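Local coordinates for protein beta-ketoacyl synthase (Pseudomonas aeruginosa, PDB 4CW4) that condenses acetyl-CoA with malonyl-ACP, releasing CO2 and CoA, to make the acetoacetyl-ACP primer that starts fatty acid synthesis, at residues 15-20 / 365-370; 192-196 / 263-268; 223-229 / 308-314; 291-297 / 389-394. One frame throughout, in Å; residues are numbered along the deposited sequence. Where two conformers were deposited one is given.

Interaction 1: residues 15-20 / 365-370; sequences FGGYNA and ESSQYV
Gly16, Asn19 and Gln368 give up the most surface where strands 15-19 and 366-370 run antiparallel, their axes 4.7 Å apart at 174°. Gly16 forms a hydrogen-bonded pair with Tyr369: Gly16 N to Tyr369 O is 3.0 Å, Tyr369 N to Gly16 O 2.9 Å. Two residues on, Tyr18 pairs likewise with Ser367, Tyr18 N to Ser367 O at 2.8 Å and Ser367 N to Tyr18 O at 3.0 Å. Between them Gly17 faces Gln368 in a non-hydrogen-bonded pair. Gln368, with chi1 and chi2 both m, folds back over Gly17, and its OE1 lies 3.4 Å from Gly17 CA; a CB there would clash with it, and phi/psi of 144/-169 also calls for glycine. Asn19 CB points toward the other strand and meets Ser366 OG at 3.4 Å; the p rotamer leaves Asn19 ND2 3.2 Å from Gln368 NE2, a donor-donor approach. Asn19 OD1 takes Ala21 N, Asn19 ND2 and Ser366 OG both bond Asp485, and Gln368 OE1 bonds Ser24. A water links Ala20 N (2.9 Å) to Glu365 O (2.8 Å). Helix 190-204 covers Tyr18, Ser367 and Tyr369, helix 482-496 Phe15, Gln368 and Val370: a sheet between helices, as in the layered thiolase fold.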
loop_
_atom_site.group_PDB
_atom_site.type_symbol
_atom_site.label_atom_id
_atom_site.label_comp_id
_atom_site.label_asym_id
_atom_site.label_seq_id
_atom_site.Cartn_x
_atom_site.Cartn_y
_atom_site.Cartn_z
ATOM N N PHE A 15 3.134 21.932 8.363
ATOM C CA PHE A 15 1.982 21.150 7.938
ATOM C C PHE A 15 1.265 21.884 6.835
ATOM O O PHE A 15 1.282 23.120 6.786
ATOM C CB PHE A 15 1.043 20.843 9.119
ATOM C CG PHE A 15 0.423 22.059 9.756
ATOM C CD1 PHE A 15 1.067 22.747 10.757
ATOM C CD2 PHE A 15 -0.833 22.499 9.351
ATOM C CE1 PHE A 15 0.481 23.862 11.325
ATOM C CE2 PHE A 15 -1.427 23.594 9.916
ATOM C CZ PHE A 15 -0.757 24.297 10.892
ATOM N N GLY A 16 0.666 21.135 5.919
ATOM C CA GLY A 16 -0.040 21.770 4.835
ATOM C C GLY A 16 -0.829 20.780 4.033
ATOM O O GLY A 16 -0.720 19.577 4.271
ATOM N N GLY A 17 -1.595 21.282 3.073
ATOM C CA GLY A 17 -2.422 20.412 2.260
ATOM C C GLY A 17 -3.742 21.061 1.919
ATOM O O GLY A 17 -3.940 22.247 2.172
ATOM N N TYR A 18 -4.650 20.262 1.364
ATOM C CA TYR A 18 -5.927 20.728 0.829
ATOM C C TYR A 18 -7.006 19.684 1.027
ATOM O O TYR A 18 -6.818 18.496 0.718
ATOM C CB TYR A 18 -5.806 21.062 -0.661
ATOM C CG TYR A 18 -4.841 22.204 -0.890
ATOM C CD1 TYR A 18 -5.260 23.527 -0.793
ATOM C CD2 TYR A 18 -3.499 21.960 -1.164
ATOM C CE1 TYR A 18 -4.382 24.577 -0.967
ATOM C CE2 TYR A 18 -2.610 23.005 -1.304
ATOM C CZ TYR A 18 -3.060 24.309 -1.219
ATOM O OH TYR A 18 -2.195 25.370 -1.376
ATOM N N ASN A 19 -8.135 20.149 1.543
ATOM C CA ASN A 19 -9.355 19.357 1.593
ATOM C C ASN A 19 -10.551 20.272 1.392
ATOM O O ASN A 19 -10.372 21.422 0.960
ATOM C CB ASN A 19 -9.426 18.529 2.876
ATOM C CG ASN A 19 -9.479 19.364 4.132
ATOM O OD1 ASN A 19 -9.875 20.526 4.118
ATOM N ND2 ASN A 19 -9.144 18.738 5.251
ATOM N N ALA A 20 -11.750 19.783 1.680
ATOM C CA ALA A 20 -12.963 20.551 1.418
ATOM C C ALA A 20 -13.024 21.849 2.209
ATOM O O ALA A 20 -13.816 22.725 1.875
ATOM C CB ALA A 20 -14.196 19.694 1.700
ATOM N N GLU A 365 -12.145 13.865 -0.885
ATOM C CA GLU A 365 -10.759 13.942 -1.340
ATOM C C GLU A 365 -9.949 14.866 -0.436
ATOM O O GLU A 365 -10.422 15.909 0.011
ATOM C CB GLU A 365 -10.703 14.469 -2.775
ATOM C CG GLU A 365 -11.272 15.867 -2.972
ATOM C CD GLU A 365 -11.332 16.325 -4.424
ATOM O OE1 GLU A 365 -11.001 15.541 -5.353
ATOM O OE2 GLU A 365 -11.736 17.479 -4.641
ATOM N N SER A 366 -8.702 14.485 -0.187
ATOM C CA SER A 366 -7.808 15.279 0.648
ATOM C C SER A 366 -6.389 14.849 0.434
ATOM O O SER A 366 -6.116 13.660 0.251
ATOM C CB SER A 366 -8.125 15.075 2.121
ATOM O OG SER A 366 -7.317 15.924 2.936
ATOM N N SER A 367 -5.477 15.810 0.461
ATOM C CA SER A 367 -4.058 15.495 0.583
ATOM C C SER A 367 -3.498 16.387 1.661
ATOM O O SER A 367 -3.699 17.597 1.644
ATOM C CB SER A 367 -3.280 15.690 -0.718
ATOM O OG SER A 367 -1.924 15.303 -0.528
ATOM N N GLN A 368 -2.772 15.780 2.595
ATOM C CA GLN A 368 -2.277 16.450 3.794
ATOM C C GLN A 368 -0.899 15.910 4.118
ATOM O O GLN A 368 -0.681 14.712 3.997
ATOM C CB GLN A 368 -3.187 16.140 4.983
ATOM C CG GLN A 368 -4.637 16.549 4.851
ATOM C CD GLN A 368 -4.867 18.002 5.149
ATOM O OE1 GLN A 368 -4.049 18.857 4.810
ATOM N NE2 GLN A 368 -5.993 18.299 5.779
ATOM N N TYR A 369 -0.015 16.789 4.580
ATOM C CA TYR A 369 1.318 16.412 5.044
ATOM C C TYR A 369 1.684 17.133 6.333
ATOM O O TYR A 369 1.344 18.298 6.524
ATOM C CB TYR A 369 2.388 16.691 3.963
ATOM C CG TYR A 369 2.208 15.756 2.828
ATOM C CD1 TYR A 369 2.657 14.451 2.925
ATOM C CD2 TYR A 369 1.511 16.141 1.687
ATOM C CE1 TYR A 369 2.431 13.554 1.914
ATOM C CE2 TYR A 369 1.279 15.256 0.679
ATOM C CZ TYR A 369 1.734 13.968 0.791
ATOM O OH TYR A 369 1.503 13.039 -0.207
ATOM N N VAL A 370 2.397 16.426 7.206
ATOM C CA VAL A 370 3.089 17.075 8.310
ATOM C C VAL A 370 4.580 16.865 8.112
ATOM O O VAL A 370 5.015 15.850 7.537
ATOM C CB VAL A 370 2.670 16.543 9.709
ATOM C CG1 VAL A 370 1.193 16.887 9.993
ATOM C CG2 VAL A 370 2.949 15.053 9.858
HETATM O O HOH W 1 -12.322 16.980 1.776
#

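Interaction 2: residues 192-196 / 263-268; sequences LQMSV and MPTDFI
In the layered thiolase fold, helices lie side by side on the outer face of a sheet, and segments 192-196 and 263-268 form such a pair, covering strands 222-225 and 307-314. Both are helical; their axes approach to 9.1 Å and cross at -45°, with Leu192 CA 5.4 Å from Pro264 CA and Val196 CA 6.6 Å from Ile268 CA. Most of the contact is apolar. Leu192 (chi1 m, chi2 t) reaches across and gives up the most surface: its CD2 meets Met263 CB and Pro264 CD, each at 3.7 Å. Val196, chi1 t, brings CG2 to 4.0 Å from Phe267 CD2, at the edge of the ring, and Ile268 CD1 packs 3.7 Å from Ser195 OG. The Phe267 ring stacks edge-to-face with His188 and Tyr271, and Ile403 of the second subunit packs on it, so this helix pair lies close to the dimer interface. The polar part is small. Ser195, chi1 t, points at the other helix with OG 3.0 Å from Pro264 O, a possible hydrogen bond, although its stronger partner is the hydroxyl of Tyr369 in the sheet below. One CH-pi contact completes the set: Leu192 CD1 sits over the face of the Phe267 ring, 3.7 Å from its centroid and 16° off the normal.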
loop_
_atom_site.group_PDB
_atom_site.type_symbol
_atom_site.label_atom_id
_atom_site.label_comp_id
_atom_site.label_asym_id
_atom_site.label_seq_id
_atom_site.Cartn_x
_atom_site.Cartn_y
_atom_site.Cartn_z
ATOM N N LEU A 192 -2.131 12.471 -7.573
ATOM C CA LEU A 192 -0.739 12.869 -7.659
ATOM C C LEU A 192 -0.615 14.379 -7.733
ATOM O O LEU A 192 0.282 14.939 -7.118
ATOM C CB LEU A 192 -0.027 12.183 -8.819
ATOM C CG LEU A 192 -0.029 10.651 -8.762
ATOM C CD1 LEU A 192 1.016 10.085 -9.730
ATOM C CD2 LEU A 192 0.184 10.094 -7.341
ATOM N N GLN A 193 -1.509 15.036 -8.477
ATOM C CA GLN A 193 -1.560 16.492 -8.490
ATOM C C GLN A 193 -1.740 17.024 -7.069
ATOM O O GLN A 193 -1.051 17.949 -6.656
ATOM C CB GLN A 193 -2.717 16.970 -9.360
ATOM C CG GLN A 193 -2.646 16.512 -10.816
ATOM C CD GLN A 193 -3.886 16.845 -11.580
ATOM O OE1 GLN A 193 -4.788 17.502 -11.082
ATOM N NE2 GLN A 193 -3.929 16.412 -12.804
ATOM N N MET A 194 -2.655 16.422 -6.322
ATOM C CA MET A 194 -2.951 16.871 -4.970
ATOM C C MET A 194 -1.765 16.648 -4.054
ATOM O O MET A 194 -1.477 17.481 -3.210
ATOM C CB MET A 194 -4.207 16.175 -4.435
ATOM C CG MET A 194 -5.476 16.713 -5.090
ATOM S SD MET A 194 -7.011 15.894 -4.630
ATOM C CE MET A 194 -6.999 16.070 -2.846
ATOM N N SER A 195 -1.039 15.555 -4.256
ATOM C CA SER A 195 0.124 15.268 -3.420
ATOM C C SER A 195 1.212 16.301 -3.654
ATOM O O SER A 195 1.812 16.806 -2.714
ATOM C CB SER A 195 0.676 13.856 -3.684
ATOM O OG SER A 195 1.721 13.562 -2.772
ATOM N N VAL A 196 1.486 16.601 -4.920
ATOM C CA VAL A 196 2.523 17.573 -5.262
ATOM C C VAL A 196 2.178 18.949 -4.675
ATOM O O VAL A 196 3.016 19.613 -4.062
ATOM C CB VAL A 196 2.715 17.635 -6.804
ATOM C CG1 VAL A 196 3.525 18.854 -7.244
ATOM C CG2 VAL A 196 3.348 16.338 -7.307
ATOM N N MET A 263 2.687 6.059 -5.447
ATOM C CA MET A 263 3.089 7.205 -6.245
ATOM C C MET A 263 2.947 8.570 -5.567
ATOM O O MET A 263 3.740 9.460 -5.867
ATOM C CB MET A 263 2.425 7.165 -7.620
ATOM C CG MET A 263 3.058 6.094 -8.478
ATOM S SD MET A 263 4.636 6.680 -9.184
ATOM C CE MET A 263 5.529 5.143 -9.406
ATOM N N PRO A 264 1.978 8.749 -4.642
ATOM C CA PRO A 264 1.978 10.016 -3.898
ATOM C C PRO A 264 3.286 10.236 -3.126
ATOM O O PRO A 264 3.732 11.360 -2.994
ATOM C CB PRO A 264 0.788 9.859 -2.943
ATOM C CG PRO A 264 -0.170 9.010 -3.729
ATOM C CD PRO A 264 0.741 7.990 -4.401
ATOM N N THR A 265 3.884 9.153 -2.647
ATOM C CA THR A 265 5.177 9.159 -1.967
ATOM C C THR A 265 6.323 9.311 -2.975
ATOM O O THR A 265 7.210 10.153 -2.818
ATOM C CB THR A 265 5.363 7.804 -1.238
ATOM O OG1 THR A 265 4.186 7.547 -0.465
ATOM C CG2 THR A 265 6.613 7.824 -0.366
ATOM N N ASP A 266 6.308 8.477 -4.010
ATOM C CA ASP A 266 7.380 8.483 -4.992
ATOM C C ASP A 266 7.522 9.847 -5.666
ATOM O O ASP A 266 8.625 10.296 -5.939
ATOM C CB ASP A 266 7.122 7.415 -6.064
ATOM C CG ASP A 266 7.025 6.003 -5.501
ATOM O OD1 ASP A 266 7.687 5.686 -4.489
ATOM O OD2 ASP A 266 6.257 5.202 -6.088
ATOM N N PHE A 267 6.402 10.506 -5.960
ATOM C CA PHE A 267 6.458 11.815 -6.606
ATOM C C PHE A 267 7.132 12.852 -5.701
ATOM O O PHE A 267 7.808 13.748 -6.173
ATOM C CB PHE A 267 5.057 12.295 -6.999
ATOM C CG PHE A 267 4.695 11.987 -8.424
ATOM C CD1 PHE A 267 5.017 10.773 -8.998
ATOM C CD2 PHE A 267 4.043 12.929 -9.203
ATOM C CE1 PHE A 267 4.703 10.490 -10.304
ATOM C CE2 PHE A 267 3.737 12.652 -10.540
ATOM C CZ PHE A 267 4.072 11.429 -11.087
ATOM N N ILE A 268 6.951 12.743 -4.400
ATOM C CA ILE A 268 7.602 13.691 -3.500
ATOM C C ILE A 268 9.127 13.521 -3.505
ATOM O O ILE A 268 9.860 14.505 -3.580
ATOM C CB ILE A 268 7.040 13.572 -2.080
ATOM C CG1 ILE A 268 5.590 14.059 -2.058
ATOM C CG2 ILE A 268 7.849 14.386 -1.074
ATOM C CD1 ILE A 268 4.855 13.669 -0.807
#

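Interaction 3: residues 223-229 / 308-314; sequences AVFSGSI and VIVGNSE
Gly227 O, in the loop after strand 223-225, takes hydrogen bonds from Asn312 ND2 at 2.9 Å and Ser313 N at 3.1 Å on strand 308-314. Ile229 N donates to Glu314 OE1 at 2.9 Å; Glu314 is chi1 t with chi2 near 97°, which curls its carboxylate back to that amide, and it also receives Met230 N and Ala480 N. A water sits between Ser226 O (2.8 Å) and Asn312 ND2 (3.0 Å). Before this comes regular parallel pairing of 223-225 with 308-310, axes 4.7 Å apart at 4°: Ile309 N to Ala223 O at 2.9 Å, Phe225 N to Ile309 O at 2.9 Å, Gly311 N to Phe225 O at 3.0 Å. These are adjacent parallel strands of the thiolase fold, and their C-terminal ends run towards the active site, where the Ile229 side chain comes about 4 Å from that of Cys286, the presumed catalytic cysteine. Gly227, at phi/psi 131/-174, has a backbone only glycine holds comfortably. Packing follows strand alternation: Ala223 CB lies 4.1 Å from Val308 CG2 and Phe225 CD2 3.8 Å from Val308 CG1 on one face, and on the other Val224 CG2 is 4.2 Å from Ile309 CB, beneath helix 263-273.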
loop_
_atom_site.group_PDB
_atom_site.type_symbol
_atom_site.label_atom_id
_atom_site.label_comp_id
_atom_site.label_asym_id
_atom_site.label_seq_id
_atom_site.Cartn_x
_atom_site.Cartn_y
_atom_site.Cartn_z
ATOM N N ALA A 223 13.134 11.164 5.337
ATOM C CA ALA A 223 12.195 10.087 5.064
ATOM C C ALA A 223 10.877 10.664 4.601
ATOM O O ALA A 223 10.486 11.718 5.057
ATOM C CB ALA A 223 11.961 9.294 6.308
ATOM N N VAL A 224 10.203 9.938 3.716
ATOM C CA VAL A 224 8.880 10.303 3.233
ATOM C C VAL A 224 7.984 9.078 3.272
ATOM O O VAL A 224 8.345 8.031 2.730
ATOM C CB VAL A 224 8.913 10.854 1.791
ATOM C CG1 VAL A 224 7.511 11.214 1.324
ATOM C CG2 VAL A 224 9.841 12.064 1.700
ATOM N N PHE A 225 6.825 9.220 3.914
ATOM C CA PHE A 225 5.795 8.185 3.959
ATOM C C PHE A 225 4.441 8.752 3.560
ATOM O O PHE A 225 3.942 9.654 4.229
ATOM C CB PHE A 225 5.726 7.568 5.343
ATOM C CG PHE A 225 7.061 7.072 5.828
ATOM C CD1 PHE A 225 7.697 6.011 5.198
ATOM C CD2 PHE A 225 7.704 7.690 6.885
ATOM C CE1 PHE A 225 8.937 5.572 5.646
ATOM C CE2 PHE A 225 8.945 7.253 7.319
ATOM C CZ PHE A 225 9.561 6.205 6.704
ATOM N N SER A 226 3.864 8.214 2.478
ATOM C CA SER A 226 2.576 8.696 1.970
ATOM C C SER A 226 1.834 7.556 1.265
ATOM O O SER A 226 2.075 6.404 1.587
ATOM C CB SER A 226 2.754 9.907 1.057
ATOM O OG SER A 226 1.490 10.459 0.754
ATOM N N GLY A 227 0.927 7.881 0.346
ATOM C CA GLY A 227 0.220 6.886 -0.448
ATOM C C GLY A 227 -1.280 7.110 -0.473
ATOM O O GLY A 227 -1.781 8.132 0.003
ATOM N N SER A 228 -1.986 6.159 -1.075
ATOM C CA SER A 228 -3.457 6.139 -1.121
ATOM C C SER A 228 -3.899 4.717 -0.800
ATOM O O SER A 228 -3.099 3.780 -0.927
ATOM C CB SER A 228 -3.963 6.516 -2.516
ATOM O OG SER A 228 -3.501 5.582 -3.495
ATOM N N ILE A 229 -5.144 4.530 -0.369
ATOM C CA ILE A 229 -5.650 3.164 -0.230
ATOM C C ILE A 229 -6.294 2.596 -1.482
ATOM O O ILE A 229 -6.327 1.383 -1.635
ATOM C CB ILE A 229 -6.609 2.930 0.969
ATOM C CG1 ILE A 229 -7.955 3.650 0.812
ATOM C CG2 ILE A 229 -5.911 3.294 2.273
ATOM C CD1 ILE A 229 -8.949 3.275 1.942
ATOM N N VAL A 308 11.137 13.986 8.588
ATOM C CA VAL A 308 10.175 13.057 8.029
ATOM C C VAL A 308 8.952 13.801 7.509
ATOM O O VAL A 308 8.324 14.573 8.230
ATOM C CB VAL A 308 9.689 12.008 9.063
ATOM C CG1 VAL A 308 8.749 11.007 8.380
ATOM C CG2 VAL A 308 10.852 11.293 9.722
ATOM N N ILE A 309 8.615 13.554 6.248
ATOM C CA ILE A 309 7.383 14.088 5.672
ATOM C C ILE A 309 6.400 12.934 5.701
ATOM O O ILE A 309 6.656 11.884 5.105
ATOM C CB ILE A 309 7.582 14.597 4.240
ATOM C CG1 ILE A 309 8.380 15.927 4.221
ATOM C CG2 ILE A 309 6.227 14.861 3.574
ATOM C CD1 ILE A 309 9.822 15.848 4.717
ATOM N N VAL A 310 5.305 13.106 6.434
ATOM C CA VAL A 310 4.301 12.058 6.586
ATOM C C VAL A 310 2.951 12.582 6.138
ATOM O O VAL A 310 2.532 13.654 6.557
ATOM C CB VAL A 310 4.132 11.630 8.063
ATOM C CG1 VAL A 310 3.226 10.409 8.163
ATOM C CG2 VAL A 310 5.472 11.352 8.743
ATOM N N GLY A 311 2.255 11.837 5.300
ATOM C CA GLY A 311 0.942 12.282 4.877
ATOM C C GLY A 311 0.276 11.265 3.974
ATOM O O GLY A 311 0.630 10.079 3.986
ATOM N N ASN A 312 -0.678 11.730 3.179
ATOM C CA ASN A 312 -1.415 10.873 2.257
ATOM C C ASN A 312 -2.099 11.752 1.221
ATOM O O ASN A 312 -2.243 12.970 1.399
ATOM C CB ASN A 312 -2.470 10.051 3.007
ATOM C CG ASN A 312 -1.906 8.817 3.679
ATOM O OD1 ASN A 312 -1.831 8.737 4.908
ATOM N ND2 ASN A 312 -1.512 7.844 2.881
ATOM N N SER A 313 -2.543 11.122 0.137
ATOM C CA SER A 313 -3.307 11.794 -0.880
ATOM C C SER A 313 -4.325 10.825 -1.453
ATOM O O SER A 313 -3.954 9.752 -1.922
ATOM C CB SER A 313 -2.417 12.271 -2.008
ATOM O OG SER A 313 -3.217 13.018 -2.912
ATOM N N GLU A 314 -5.587 11.196 -1.389
ATOM C CA GLU A 314 -6.667 10.374 -1.906
ATOM C C GLU A 314 -7.651 11.255 -2.666
ATOM O O GLU A 314 -8.114 12.272 -2.158
ATOM C CB GLU A 314 -7.392 9.627 -0.783
ATOM C CG GLU A 314 -8.200 8.436 -1.274
ATOM C CD GLU A 314 -7.466 7.123 -1.150
ATOM O OE1 GLU A 314 -6.956 6.800 -0.060
ATOM O OE2 GLU A 314 -7.440 6.370 -2.138
HETATM O O HOH W 2 -0.262 5.141 2.502
#

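Interaction 4: residues 291-297 / 389-394; sequences YNLQKGI and VTDVFI
Helix 291-297 crosses strand 389-394 at -131°, with an axis separation of 7.7 Å; Gln294 CA comes to 5.2 Å from Val392 CA. Val389, Val392 and Ile394 point at the helix; Thr390 and Asp391 both point away and bond Val548 through their backbones, a beta bulge that breaks the alternation. Gln294, chi1 and chi2 t, extends until NE2 donates to Val392 O at 2.9 Å. The same NE2 reaches a water at 3.0 Å that also accepts from Ile394 N at 2.9 Å, while Gln294 OE1 bonds Lys295 of the second subunit. Ile297 (m, t) wedges CD1 between Val389 CG1 at 3.3 Å and Val392 CG2 at 3.8 Å; Leu293 CD2 lies 3.9 and 4.0 Å from the same two atoms. Ile394 CD1 makes a CH-pi contact over the face of the Tyr291 ring, 3.7 Å from its centroid and 18° off the normal. Helix 288-301, in the middle layer of the thiolase fold, also touches strands 222-225 and 278-283, while strand 387-394 carries helix 409-425 on its other side.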
loop_
_atom_site.group_PDB
_atom_site.type_symbol
_atom_site.label_atom_id
_atom_site.label_comp_id
_atom_site.label_asym_id
_atom_site.label_seq_id
_atom_site.Cartn_x
_atom_site.Cartn_y
_atom_site.Cartn_z
ATOM N N TYR A 291 -0.916 4.822 10.318
ATOM C CA TYR A 291 0.079 3.802 10.039
ATOM C C TYR A 291 1.383 4.404 9.489
ATOM O O TYR A 291 2.486 4.032 9.911
ATOM C CB TYR A 291 -0.478 2.762 9.059
ATOM C CG TYR A 291 -1.515 1.788 9.599
ATOM C CD1 TYR A 291 -2.529 2.178 10.441
ATOM C CD2 TYR A 291 -1.485 0.464 9.223
ATOM C CE1 TYR A 291 -3.471 1.273 10.912
ATOM C CE2 TYR A 291 -2.422 -0.440 9.678
ATOM C CZ TYR A 291 -3.412 -0.028 10.528
ATOM O OH TYR A 291 -4.357 -0.911 11.003
ATOM N N ASN A 292 1.262 5.365 8.580
ATOM C CA ASN A 292 2.432 6.088 8.097
ATOM C C ASN A 292 3.078 6.867 9.255
ATOM O O ASN A 292 4.301 6.957 9.364
ATOM C CB ASN A 292 2.044 7.059 6.968
ATOM C CG ASN A 292 1.911 6.384 5.619
ATOM O OD1 ASN A 292 2.561 5.375 5.334
ATOM N ND2 ASN A 292 1.087 6.973 4.767
ATOM N N LEU A 293 2.257 7.437 10.125
ATOM C CA LEU A 293 2.770 8.252 11.228
ATOM C C LEU A 293 3.519 7.367 12.239
ATOM O O LEU A 293 4.530 7.787 12.785
ATOM C CB LEU A 293 1.647 9.042 11.906
ATOM C CG LEU A 293 2.044 10.064 12.974
ATOM C CD1 LEU A 293 2.920 11.130 12.376
ATOM C CD2 LEU A 293 0.809 10.702 13.604
ATOM N N GLN A 294 3.058 6.134 12.443
ATOM C CA GLN A 294 3.762 5.229 13.334
ATOM C C GLN A 294 5.186 4.988 12.822
ATOM O O GLN A 294 6.171 5.003 13.592
ATOM C CB GLN A 294 3.025 3.902 13.485
ATOM C CG GLN A 294 3.635 3.027 14.590
ATOM C CD GLN A 294 3.018 1.650 14.654
ATOM O OE1 GLN A 294 3.200 0.844 13.736
ATOM N NE2 GLN A 294 2.262 1.373 15.722
ATOM N N LYS A 295 5.295 4.728 11.523
ATOM C CA LYS A 295 6.600 4.567 10.912
ATOM C C LYS A 295 7.446 5.836 11.079
ATOM O O LYS A 295 8.638 5.759 11.405
ATOM C CB LYS A 295 6.424 4.183 9.443
ATOM C CG LYS A 295 7.705 3.958 8.662
ATOM C CD LYS A 295 8.298 2.595 8.909
ATOM C CE LYS A 295 9.666 2.511 8.248
ATOM N NZ LYS A 295 10.301 1.190 8.415
ATOM N N GLY A 296 6.837 6.998 10.890
ATOM C CA GLY A 296 7.566 8.244 11.043
ATOM C C GLY A 296 8.119 8.447 12.432
ATOM O O GLY A 296 9.260 8.873 12.584
ATOM N N ILE A 297 7.306 8.161 13.445
ATOM C CA ILE A 297 7.733 8.301 14.827
ATOM C C ILE A 297 8.860 7.322 15.086
ATOM O O ILE A 297 9.875 7.657 15.698
ATOM C CB ILE A 297 6.568 7.993 15.800
ATOM C CG1 ILE A 297 5.496 9.076 15.716
ATOM C CG2 ILE A 297 7.072 7.822 17.242
ATOM C CD1 ILE A 297 4.187 8.593 16.343
ATOM N N VAL A 389 4.410 14.412 18.406
ATOM C CA VAL A 389 3.714 13.154 18.321
ATOM C C VAL A 389 4.559 12.077 18.997
ATOM O O VAL A 389 5.702 11.873 18.631
ATOM C CB VAL A 389 3.413 12.774 16.873
ATOM C CG1 VAL A 389 2.727 11.455 16.859
ATOM C CG2 VAL A 389 2.513 13.805 16.228
ATOM N N THR A 390 3.984 11.415 19.999
ATOM C CA THR A 390 4.743 10.520 20.865
ATOM C C THR A 390 4.483 9.043 20.612
ATOM O O THR A 390 5.337 8.218 20.900
ATOM C CB THR A 390 4.493 10.832 22.343
ATOM O OG1 THR A 390 3.102 10.958 22.576
ATOM C CG2 THR A 390 5.176 12.131 22.751
ATOM N N ASP A 391 3.321 8.694 20.083
ATOM C CA ASP A 391 2.992 7.298 19.868
ATOM C C ASP A 391 1.834 7.175 18.919
ATOM O O ASP A 391 0.935 8.040 18.888
ATOM C CB ASP A 391 2.566 6.610 21.168
ATOM C CG ASP A 391 3.734 5.992 21.949
ATOM O OD1 ASP A 391 4.511 5.158 21.401
ATOM O OD2 ASP A 391 3.866 6.356 23.129
ATOM N N VAL A 392 1.843 6.065 18.189
ATOM C CA VAL A 392 0.675 5.544 17.513
ATOM C C VAL A 392 0.600 4.067 17.824
ATOM O O VAL A 392 1.589 3.339 17.685
ATOM C CB VAL A 392 0.765 5.725 15.978
ATOM C CG1 VAL A 392 -0.361 4.956 15.252
ATOM C CG2 VAL A 392 0.725 7.215 15.608
ATOM N N PHE A 393 -0.574 3.632 18.241
ATOM C CA PHE A 393 -0.827 2.222 18.498
ATOM C C PHE A 393 -1.813 1.666 17.496
ATOM O O PHE A 393 -2.827 2.290 17.173
ATOM C CB PHE A 393 -1.312 2.036 19.926
ATOM C CG PHE A 393 -0.283 2.444 20.945
ATOM C CD1 PHE A 393 0.867 1.694 21.133
ATOM C CD2 PHE A 393 -0.441 3.602 21.672
ATOM C CE1 PHE A 393 1.830 2.106 22.041
ATOM C CE2 PHE A 393 0.514 4.009 22.581
ATOM C CZ PHE A 393 1.643 3.253 22.776
ATOM N N ILE A 394 -1.481 0.481 16.998
ATOM C CA ILE A 394 -2.224 -0.192 15.960
ATOM C C ILE A 394 -2.526 -1.613 16.426
ATOM O O ILE A 394 -1.625 -2.336 16.848
ATOM C CB ILE A 394 -1.385 -0.263 14.666
ATOM C CG1 ILE A 394 -1.198 1.149 14.081
ATOM C CG2 ILE A 394 -2.024 -1.198 13.649
ATOM C CD1 ILE A 394 -0.160 1.246 12.945
HETATM O O HOH W 3 1.076 -0.825 17.389
#

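All four contacts are buried. From contact centre to chain centre, interaction 1 lies deepest at about 5 Å and interaction 4 farthest at about 16 Å, with six residues in reach of the second subunit; interaction 2 also touches it, interaction 3 only through Ile229. Interactions 1 and 3 pair strands of one sheet; direct bonds in the first are all backbone, while the other adds side-chain bonds from Asn312 and Glu314. Interaction 2 pairs helices over that sheet and interaction 4 sets a helix on one of its strands; both are mainly apolar, with Gln294 NE2 to Val392 O the one direct bond of interaction 4. Tyr369 OH reaches Ser195 OG (2.6 Å) and Ser226 OG (2.8 Å), tying interactions 1-3.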